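Local coordinates for protein cytochrome (Paracoccus pantotrophus, PDB 2XTS) that is the heme c-bearing SoxD subunit of the sulfane dehydrogenase SoxCD, here its N-terminal cytochrome part, and probably passes electrons during oxidation of protein-bound sulfur, at residues 40-44 with 45-49; 105-108 with 109-113; 189-192 with 193-197; 96-99 with 100-103. All blocks are in the same frame, centred on the assembly; numbering follows the deposited sequence. Where two conformers were deposited one is given.

Contact 1: 40-44 with 45-49. With HEC (heme c), chain U.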
# COMPACT_ATOMS: atom_id res chain seq x y z
N ALA D 40 -17.42 19.67 -44.85
CA ALA D 40 -17.33 18.32 -45.42
C ALA D 40 -16.55 17.37 -44.53
O ALA D 40 -16.97 16.25 -44.27
CB ALA D 40 -16.74 18.37 -46.84
N LEU D 41 -15.40 17.83 -44.03
CA LEU D 41 -14.63 17.02 -43.09
C LEU D 41 -15.40 16.75 -41.80
O LEU D 41 -15.35 15.64 -41.26
CB LEU D 41 -13.32 17.71 -42.74
CG LEU D 41 -12.24 17.71 -43.84
CD1 LEU D 41 -11.18 18.76 -43.56
CD2 LEU D 41 -11.62 16.31 -43.98
N PHE D 42 -16.15 17.74 -41.34
CA PHE D 42 -16.91 17.63 -40.10
C PHE D 42 -18.02 16.59 -40.30
O PHE D 42 -18.26 15.72 -39.45
CB PHE D 42 -17.49 18.98 -39.68
CG PHE D 42 -17.78 19.08 -38.22
CD1 PHE D 42 -16.75 19.43 -37.36
CD2 PHE D 42 -19.04 18.83 -37.69
CE1 PHE D 42 -16.96 19.54 -36.00
CE2 PHE D 42 -19.26 18.94 -36.32
CZ PHE D 42 -18.23 19.28 -35.49
N ALA D 43 -18.70 16.67 -41.45
CA ALA D 43 -19.71 15.68 -41.79
C ALA D 43 -19.17 14.25 -41.74
O ALA D 43 -19.83 13.33 -41.23
CB ALA D 43 -20.30 15.99 -43.18
N ASP D 44 -17.97 14.04 -42.27
CA ASP D 44 -17.41 12.71 -42.38
C ASP D 44 -16.83 12.18 -41.07
O ASP D 44 -16.82 10.98 -40.84
CB ASP D 44 -16.30 12.66 -43.45
CG ASP D 44 -16.83 12.80 -44.87
OD1 ASP D 44 -18.02 12.53 -45.13
OD2 ASP D 44 -16.02 13.20 -45.74
N ASN D 45 -16.32 13.08 -40.23
CA ASN D 45 -15.50 12.69 -39.08
C ASN D 45 -15.96 13.11 -37.70
O ASN D 45 -15.42 12.61 -36.72
CB ASN D 45 -14.09 13.24 -39.26
CG ASN D 45 -13.44 12.73 -40.50
OD1 ASN D 45 -13.03 11.57 -40.56
ND2 ASN D 45 -13.33 13.57 -41.50
N CYS D 46 -16.93 14.01 -37.62
CA CYS D 46 -17.25 14.67 -36.35
C CYS D 46 -18.74 14.79 -36.05
O CYS D 46 -19.13 14.76 -34.88
CB CYS D 46 -16.70 16.10 -36.37
SG CYS D 46 -15.01 16.30 -37.07
N ALA D 47 -19.56 14.97 -37.08
CA ALA D 47 -20.98 15.28 -36.92
C ALA D 47 -21.75 14.16 -36.24
O ALA D 47 -22.78 14.42 -35.61
CB ALA D 47 -21.62 15.58 -38.27
N SER D 48 -21.25 12.93 -36.37
CA SER D 48 -21.89 11.77 -35.74
C SER D 48 -22.02 11.92 -34.23
O SER D 48 -22.87 11.27 -33.62
CB SER D 48 -21.13 10.49 -36.08
OG SER D 48 -19.80 10.54 -35.59
N CYS D 49 -21.15 12.75 -33.63
CA CYS D 49 -21.25 13.08 -32.19
C CYS D 49 -21.60 14.53 -31.94
O CYS D 49 -22.42 14.83 -31.09
CB CYS D 49 -19.96 12.71 -31.47
SG CYS D 49 -19.59 10.98 -31.67
FE HEC U . -15.03 15.58 -30.31
CHA HEC U . -14.52 16.91 -27.23
CHB HEC U . -13.97 18.44 -31.74
CHC HEC U . -15.18 14.09 -33.33
CHD HEC U . -16.65 12.97 -28.93
NA HEC U . -14.38 17.32 -29.62
C1A HEC U . -14.31 17.72 -28.30
C2A HEC U . -13.91 19.12 -28.23
C3A HEC U . -13.76 19.56 -29.49
C4A HEC U . -14.05 18.42 -30.37
CMA HEC U . -13.32 20.95 -29.96
CAA HEC U . -13.73 19.92 -26.91
CBA HEC U . -15.07 20.47 -26.40
CGA HEC U . -14.95 21.32 -25.17
O1A HEC U . -14.05 21.09 -24.38
O2A HEC U . -15.82 22.22 -25.06
NB HEC U . -14.61 16.15 -32.15
C1B HEC U . -14.15 17.37 -32.56
C2B HEC U . -13.80 17.27 -33.97
C3B HEC U . -14.15 16.08 -34.40
C4B HEC U . -14.64 15.34 -33.28
CMB HEC U . -13.34 18.52 -34.77
CAB HEC U . -13.96 15.51 -35.82
CBB HEC U . -12.49 15.67 -36.27
NC HEC U . -15.77 13.85 -31.01
C1C HEC U . -15.78 13.41 -32.31
C2C HEC U . -16.45 12.15 -32.39
C3C HEC U . -16.89 11.88 -31.17
C4C HEC U . -16.47 12.94 -30.28
CMC HEC U . -16.70 11.36 -33.70
CAC HEC U . -17.74 10.71 -30.68
CBC HEC U . -17.42 9.29 -30.99
ND HEC U . -15.47 15.03 -28.44
C1D HEC U . -16.08 13.85 -28.06
C2D HEC U . -16.08 13.69 -26.65
C3D HEC U . -15.41 14.89 -26.14
C4D HEC U . -15.10 15.68 -27.28
CMD HEC U . -16.59 12.55 -25.78
CAD HEC U . -15.13 15.18 -24.68
CBD HEC U . -13.75 14.62 -24.32
CGD HEC U . -13.37 14.85 -22.89
O1D HEC U . -14.04 15.64 -22.20
O2D HEC U . -12.30 14.35 -22.50
O HOH W 1 -19.68 12.08 -38.73

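Contact 2: 105-108 with 109-113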
# COMPACT_ATOMS: atom_id res chain seq x y z
N LEU D 105 -6.14 13.62 -38.67
CA LEU D 105 -6.33 14.84 -39.45
C LEU D 105 -5.00 15.43 -39.88
O LEU D 105 -4.06 15.51 -39.09
CB LEU D 105 -7.04 15.88 -38.60
CG LEU D 105 -8.45 15.48 -38.16
CD1 LEU D 105 -8.97 16.47 -37.15
CD2 LEU D 105 -9.37 15.41 -39.37
N SER D 106 -4.93 15.86 -41.14
CA SER D 106 -3.78 16.60 -41.61
C SER D 106 -3.79 18.03 -41.08
O SER D 106 -4.78 18.50 -40.52
CB SER D 106 -3.76 16.65 -43.12
OG SER D 106 -4.80 17.47 -43.61
N VAL D 107 -2.68 18.73 -41.29
CA VAL D 107 -2.59 20.13 -40.95
C VAL D 107 -3.68 20.93 -41.67
O VAL D 107 -4.37 21.74 -41.07
CB VAL D 107 -1.17 20.70 -41.23
CG1 VAL D 107 -1.16 22.22 -41.27
CG2 VAL D 107 -0.16 20.15 -40.21
N ASP D 108 -3.82 20.72 -42.98
CA ASP D 108 -4.84 21.43 -43.75
C ASP D 108 -6.24 21.07 -43.29
O ASP D 108 -7.11 21.94 -43.18
CB ASP D 108 -4.69 21.14 -45.24
CG ASP D 108 -3.54 21.90 -45.89
OD1 ASP D 108 -2.94 22.81 -45.26
OD2 ASP D 108 -3.27 21.59 -47.07
N ASP D 109 -6.47 19.80 -43.01
CA ASP D 109 -7.77 19.36 -42.51
C ASP D 109 -8.13 20.10 -41.22
O ASP D 109 -9.27 20.47 -40.98
CB ASP D 109 -7.77 17.88 -42.12
CG ASP D 109 -7.69 16.92 -43.27
OD1 ASP D 109 -7.94 17.31 -44.44
OD2 ASP D 109 -7.35 15.74 -42.98
N THR D 110 -7.13 20.29 -40.36
CA THR D 110 -7.36 20.92 -39.06
C THR D 110 -7.65 22.40 -39.21
O THR D 110 -8.52 22.95 -38.57
CB THR D 110 -6.19 20.64 -38.08
OG1 THR D 110 -5.96 19.22 -38.01
CG2 THR D 110 -6.53 21.15 -36.69
N TYR D 111 -6.94 23.06 -40.11
CA TYR D 111 -7.30 24.45 -40.43
C TYR D 111 -8.73 24.57 -40.94
O TYR D 111 -9.47 25.47 -40.55
CB TYR D 111 -6.35 25.10 -41.44
CG TYR D 111 -5.02 25.55 -40.88
CD1 TYR D 111 -4.95 26.53 -39.89
CD2 TYR D 111 -3.83 24.98 -41.32
CE1 TYR D 111 -3.71 26.95 -39.39
CE2 TYR D 111 -2.61 25.38 -40.82
CZ TYR D 111 -2.56 26.36 -39.86
OH TYR D 111 -1.33 26.74 -39.36
N ALA D 112 -9.10 23.68 -41.86
CA ALA D 112 -10.46 23.69 -42.42
C ALA D 112 -11.52 23.47 -41.34
O ALA D 112 -12.52 24.19 -41.28
CB ALA D 112 -10.60 22.66 -43.51
N ILE D 113 -11.31 22.47 -40.49
CA ILE D 113 -12.27 22.19 -39.43
C ILE D 113 -12.36 23.38 -38.48
O ILE D 113 -13.44 23.74 -38.03
CB ILE D 113 -11.90 20.89 -38.67
CG1 ILE D 113 -12.25 19.68 -39.56
CG2 ILE D 113 -12.61 20.82 -37.31
CD1 ILE D 113 -11.65 18.41 -39.06

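Contact 3: 189-192 with 193-197. With CA (calcium ion), chain Y.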
# COMPACT_ATOMS: atom_id res chain seq x y z
N ASP D 189 -30.29 -4.50 -2.07
CA ASP D 189 -31.20 -4.11 -1.01
C ASP D 189 -31.62 -2.64 -1.02
O ASP D 189 -32.34 -2.19 -0.12
CB ASP D 189 -30.63 -4.50 0.36
CG ASP D 189 -29.33 -3.78 0.72
OD1 ASP D 189 -28.89 -2.92 -0.05
OD2 ASP D 189 -28.74 -4.12 1.78
N GLY D 190 -31.17 -1.88 -2.01
CA GLY D 190 -31.54 -0.48 -2.12
C GLY D 190 -30.61 0.48 -1.39
O GLY D 190 -30.78 1.70 -1.51
N ARG D 191 -29.64 -0.03 -0.63
CA ARG D 191 -28.66 0.85 0.02
C ARG D 191 -27.69 1.40 -1.01
O ARG D 191 -27.52 0.80 -2.05
CB ARG D 191 -27.87 0.11 1.08
CG ARG D 191 -28.72 -0.29 2.27
CD ARG D 191 -27.86 -1.05 3.29
NE ARG D 191 -28.59 -1.23 4.54
CZ ARG D 191 -28.68 -0.31 5.50
NH1 ARG D 191 -28.06 0.85 5.40
NH2 ARG D 191 -29.40 -0.57 6.58
N PRO D 192 -27.03 2.53 -0.72
CA PRO D 192 -25.95 2.99 -1.61
C PRO D 192 -24.96 1.85 -1.92
O PRO D 192 -24.55 1.11 -1.01
CB PRO D 192 -25.29 4.12 -0.80
CG PRO D 192 -26.43 4.61 0.11
CD PRO D 192 -27.23 3.41 0.45
N ALA D 193 -24.55 1.73 -3.18
CA ALA D 193 -23.65 0.65 -3.57
C ALA D 193 -22.36 0.69 -2.75
O ALA D 193 -21.78 1.76 -2.50
CB ALA D 193 -23.36 0.65 -5.08
N GLY D 194 -21.91 -0.49 -2.34
CA GLY D 194 -20.71 -0.60 -1.53
C GLY D 194 -20.93 -0.45 -0.04
O GLY D 194 -19.98 -0.44 0.72
N SER D 195 -22.18 -0.39 0.39
CA SER D 195 -22.49 -0.28 1.81
C SER D 195 -21.90 -1.46 2.59
O SER D 195 -21.83 -2.58 2.11
CB SER D 195 -24.01 -0.19 2.02
OG SER D 195 -24.48 1.09 1.65
N MET D 196 -21.50 -1.18 3.82
CA MET D 196 -20.86 -2.19 4.63
C MET D 196 -21.84 -3.34 4.93
O MET D 196 -23.01 -3.11 5.24
CB MET D 196 -20.34 -1.58 5.93
CG MET D 196 -19.45 -0.34 5.76
SD MET D 196 -17.83 -0.64 5.02
CE MET D 196 -17.04 -1.59 6.33
N PRO D 197 -21.35 -4.58 4.86
CA PRO D 197 -22.20 -5.69 5.24
C PRO D 197 -22.65 -5.61 6.70
O PRO D 197 -21.90 -5.16 7.57
CB PRO D 197 -21.29 -6.90 5.05
CG PRO D 197 -20.19 -6.47 4.17
CD PRO D 197 -20.04 -5.02 4.35
CA CA Y . -31.83 3.82 -1.32
O HOH W 2 -26.08 2.11 3.70
O HOH W 3 -31.85 6.30 -1.79
O HOH W 4 -31.13 3.36 1.12
O HOH W 5 -29.76 4.52 -1.43

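Contact 4: 96-99 with 100-103. With HEC (heme c), chain U.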
# COMPACT_ATOMS: atom_id res chain seq x y z
N SER D 96 -6.27 15.08 -30.60
CA SER D 96 -7.15 14.29 -29.75
C SER D 96 -8.54 13.97 -30.30
O SER D 96 -9.28 13.22 -29.67
CB SER D 96 -7.28 14.95 -28.37
OG SER D 96 -6.02 15.01 -27.73
N MET D 97 -8.88 14.47 -31.48
CA MET D 97 -10.13 14.11 -32.13
C MET D 97 -9.81 13.56 -33.52
O MET D 97 -8.72 13.77 -34.04
CB MET D 97 -11.07 15.32 -32.20
CG MET D 97 -11.59 15.76 -30.86
SD MET D 97 -12.88 14.64 -30.22
CE MET D 97 -12.27 14.35 -28.54
N PRO D 98 -10.75 12.83 -34.13
CA PRO D 98 -11.98 12.32 -33.53
C PRO D 98 -11.79 11.36 -32.36
O PRO D 98 -10.81 10.63 -32.31
CB PRO D 98 -12.66 11.57 -34.70
CG PRO D 98 -11.89 11.83 -35.88
CD PRO D 98 -10.54 12.35 -35.50
N PHE D 99 -12.75 11.36 -31.44
CA PHE D 99 -12.73 10.54 -30.24
C PHE D 99 -12.79 9.09 -30.64
O PHE D 99 -13.75 8.66 -31.24
CB PHE D 99 -13.97 10.94 -29.44
CG PHE D 99 -14.05 10.41 -28.03
CD1 PHE D 99 -13.13 10.76 -27.05
CD2 PHE D 99 -15.14 9.65 -27.64
CE1 PHE D 99 -13.27 10.32 -25.74
CE2 PHE D 99 -15.28 9.22 -26.32
CZ PHE D 99 -14.35 9.55 -25.39
N GLY D 100 -11.74 8.35 -30.32
CA GLY D 100 -11.62 6.94 -30.69
C GLY D 100 -10.72 6.67 -31.87
O GLY D 100 -10.38 5.52 -32.14
N SER D 101 -10.32 7.71 -32.57
CA SER D 101 -9.44 7.60 -33.75
C SER D 101 -8.64 8.89 -33.94
O SER D 101 -8.62 9.47 -35.03
CB SER D 101 -10.23 7.21 -35.01
OG SER D 101 -11.27 8.12 -35.25
N ALA D 102 -7.98 9.33 -32.87
CA ALA D 102 -7.30 10.59 -32.86
C ALA D 102 -6.06 10.58 -33.73
O ALA D 102 -5.52 9.53 -34.07
CB ALA D 102 -6.93 10.95 -31.44
N GLN D 103 -5.63 11.78 -34.12
CA GLN D 103 -4.42 12.02 -34.91
C GLN D 103 -4.54 11.50 -36.34
O GLN D 103 -3.56 11.03 -36.92
CB GLN D 103 -3.14 11.45 -34.27
CG GLN D 103 -2.92 11.96 -32.86
CD GLN D 103 -1.52 11.70 -32.39
OE1 GLN D 103 -1.24 10.84 -31.54
NE2 GLN D 103 -0.61 12.43 -32.96
FE HEC U . -15.03 15.58 -30.31
CHA HEC U . -14.52 16.91 -27.23
CHB HEC U . -13.97 18.44 -31.74
CHC HEC U . -15.18 14.09 -33.33
CHD HEC U . -16.65 12.97 -28.93
NA HEC U . -14.38 17.32 -29.62
C1A HEC U . -14.31 17.72 -28.30
C2A HEC U . -13.91 19.12 -28.23
C3A HEC U . -13.76 19.56 -29.49
C4A HEC U . -14.05 18.42 -30.37
CMA HEC U . -13.32 20.95 -29.96
CAA HEC U . -13.73 19.92 -26.91
CBA HEC U . -15.07 20.47 -26.40
CGA HEC U . -14.95 21.32 -25.17
O1A HEC U . -14.05 21.09 -24.38
O2A HEC U . -15.82 22.22 -25.06
NB HEC U . -14.61 16.15 -32.15
C1B HEC U . -14.15 17.37 -32.56
C2B HEC U . -13.80 17.27 -33.97
C3B HEC U . -14.15 16.08 -34.40
C4B HEC U . -14.64 15.34 -33.28
CMB HEC U . -13.34 18.52 -34.77
CAB HEC U . -13.96 15.51 -35.82
CBB HEC U . -12.49 15.67 -36.27
NC HEC U . -15.77 13.85 -31.01
C1C HEC U . -15.78 13.41 -32.31
C2C HEC U . -16.45 12.15 -32.39
C3C HEC U . -16.89 11.88 -31.17
C4C HEC U . -16.47 12.94 -30.28
CMC HEC U . -16.70 11.36 -33.70
CAC HEC U . -17.74 10.71 -30.68
CBC HEC U . -17.42 9.29 -30.99
ND HEC U . -15.47 15.03 -28.44
C1D HEC U . -16.08 13.85 -28.06
C2D HEC U . -16.08 13.69 -26.65
C3D HEC U . -15.41 14.89 -26.14
C4D HEC U . -15.10 15.68 -27.28
CMD HEC U . -16.59 12.55 -25.78
CAD HEC U . -15.13 15.18 -24.68
CBD HEC U . -13.75 14.62 -24.32
CGD HEC U . -13.37 14.85 -22.89
O1D HEC U . -14.04 15.64 -22.20
O2D HEC U . -12.30 14.35 -22.50
O HOH W 6 -13.54 7.66 -33.87

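Contact 1: 40-44 with 45-49
Phe42 turns the face of its ring to Cys46. The CB of Cys46 stands 3.4 Å from the ring centroid and only 9° off the ring normal, a CH-pi contact over the centre of the ring, while Cys46 SG is displaced obliquely, 4.2 Å from the same centroid, as a sulfur-aromatic contact. The ring gets there because its CG lies anti to the backbone N (chi1 -156°), which swings it forward along the chain although its CB starts away from 45-49. The methyl of Ala47 meets the ring more loosely, through CD2. From Cys46 SG the thioether bond runs 1.8 Å to CAB of the heme, and Cys49 SG is bonded likewise to CAC; with the axial ligand His50 next in sequence, this is the CXXCH heme attachment site of c-type cytochromes, following directly on the helix 35-45. The helical path is interrupted at Cys46, the first residue to leave helical phi/psi, which occupies the N-cap position of the short helix 47-50. Phe42 O is gripped here by two donors from opposite faces of its carbonyl plane, Cys46 N and Ala47 N. One turn back, the Leu41 and Asn45 side chains extend in the same direction, one next to the other, and the amide of Asn45 folds back on the main chain: its ND2 donates to Leu41 O at 2.9 Å, with the acceptor 22° out of the amide plane. Asn45 N shares that oxygen, again at 2.9 Å from Leu41 O. A water donates to Ala43 O and accepts from Ser48 N, bridging the two helices.

Contact 2: 105-108 with 109-113
The chain enters helix 107-120 at 105-108, and regular i to i+4 backbone bonds follow at once, Tyr111 N to Val107 O and Ala112 N to Asp108 O, each with an N-H...O angle of 166°. Ser106 and Asp109 exchange side chain for backbone in a capping box. Ser106 OG, set between its own N and carbonyl carbon (chi1 70°), accepts from Asp109 N at 2.9 Å; in return Asp109 OD2 accepts from Ser106 N at 3.0 Å, the donor standing 44° out of the carboxylate plane. The first turn is gripped further at Ser106 O, which Thr110 N and Thr110 OG1 approach from opposite faces of the carbonyl plane, the hydroxyl at 2.9 Å from Ser106 O. Leu105 folds back over this turn and runs nearly perpendicular to Ile113, both of its methyls 3.8 Å from Ile113 CD1. Val107 and Tyr111 instead run side by side, Val107 CG1 lying 3.5 Å from Tyr111 CE2. Beyond the turn, Asp108 OD1 accepts from Ser32 N, and the hydroxyl of Tyr111 is hydrogen-bonded to Arg29 O. Leu105 and Ile113 also touch the heme; helix 35-45 packs against Asp109, Ala112 and Ile113 through Leu41, while helix 86-96 meets Leu105 through Val93 and Thr110 through Tyr90.

Contact 3: 189-192 with 193-197
Ser195 reaches back to Pro192 O and closes a type II beta turn that spans Pro192 to Ser195, with Ala193 and Gly194 at its two corners. Ala193, the first of them, presents its carbonyl oxygen to Tyr138 and Gln274 of the Sulfite dehydrogenase chain, from which it accepts. Gly194 takes the third position of the turn with a positive phi of 86°, a conformation in which a CB would press on the preceding carbonyl, and Asp187 holds its N-H. At Ser195 the closure is made mainly by the side chain. Its OG donates to Pro192 O at 2.7 Å, in the carbonyl plane and on a lone pair, whereas the Ser195 N to Pro192 O bond expected of a beta turn is weak, at 3.1 Å. OG is placed for this by lying anti to the carbonyl carbon (chi1 -75°), which also sets it 3.6 Å from Arg191 CB. A water donates to Ser195 OG and accepts from Arg191 NH1, meeting the guanidinium at its edge; NH1 also forms a salt bridge with Glu383 of the Sulfite dehydrogenase chain. Met196 O is bonded to Arg278 of that chain. Just upstream, Asp189 OD1 accepts from Arg191 N at 3.0 Å, and Gly190 O binds a calcium ion at 2.4 Å together with three waters. The whole is an Asx turn followed by a type II turn, within a loop region that lies against a Sulfite dehydrogenase chain.

Contact 4: 96-99 with 100-103
Met97 binds the heme iron through SD at 2.3 Å, opposite the axial ligand His50. Turns at chi2 (-75°) and chi3 bring CG near the heme nitrogens NA and NB and direct the methyl CE toward ND, 3.3 Å away. Phe99 flanks the same side of the macrocycle: its CB rests 3.3 Å from C4C of the heme, and the heme methyl CMD stands 3.6 Å above the phenyl plane, over its centre. With its CG anti to the backbone N (chi1 -170°), the ring is carried out alongside the heme. Pro98 CB lies 3.8 Å from the meso carbon CHC.

Behind this first shell, a type II beta turn from Pro98 to Ser101 sets the backbone. Ser101 N donates to Pro98 O at 3.0 Å, from 41° out of the carbonyl plane, and Gly100 has the positive phi that suits the third position of such a turn. A cis peptide bond precedes Pro98. Ser101 OG lies 3.8 Å from both Pro98 CB and Pro98 CG, and a water links that hydroxyl to Phe99 O. Ala102 CB packs on the carbonyl carbon of Ser96. Farther out, the Phe99 ring meets Phe18 of one Sulfite dehydrogenase chain edge-to-face, and Ala102 O accepts from Ser16 of the same chain; Ser96 OG is hydrogen-bonded to Ala176 O of the other Sulfite dehydrogenase chain. His/Met ligation with the methionine on a loop after a helix is consistent with a class I cytochrome c fold.

In the fold
Along the chain the order is contact 1, contact 4, contact 2, contact 3. The first three belong to the same cytochrome c-like region and cluster with centres 12 to 13 Å apart. Contact 1 ends helix 35-45, contact 4 is the loop between helices 86-96 and 107-120, and contact 2 starts the latter. Leu41 CD1 packs 3.6 Å from Asp109 CA, joining contacts 1 and 2, while Asn45 O lies 3.6 Å from Pro98 CB, joining contacts 1 and 4. Leu105 CD1, 4.1 Å from Met97 O, joins contacts 2 and 4. Thus heme attachment and methionine ligation share one compact unit. Contact 3, about 38 Å or more away between centres, belongs to the extended tail that lies against the Sulfite dehydrogenase chain.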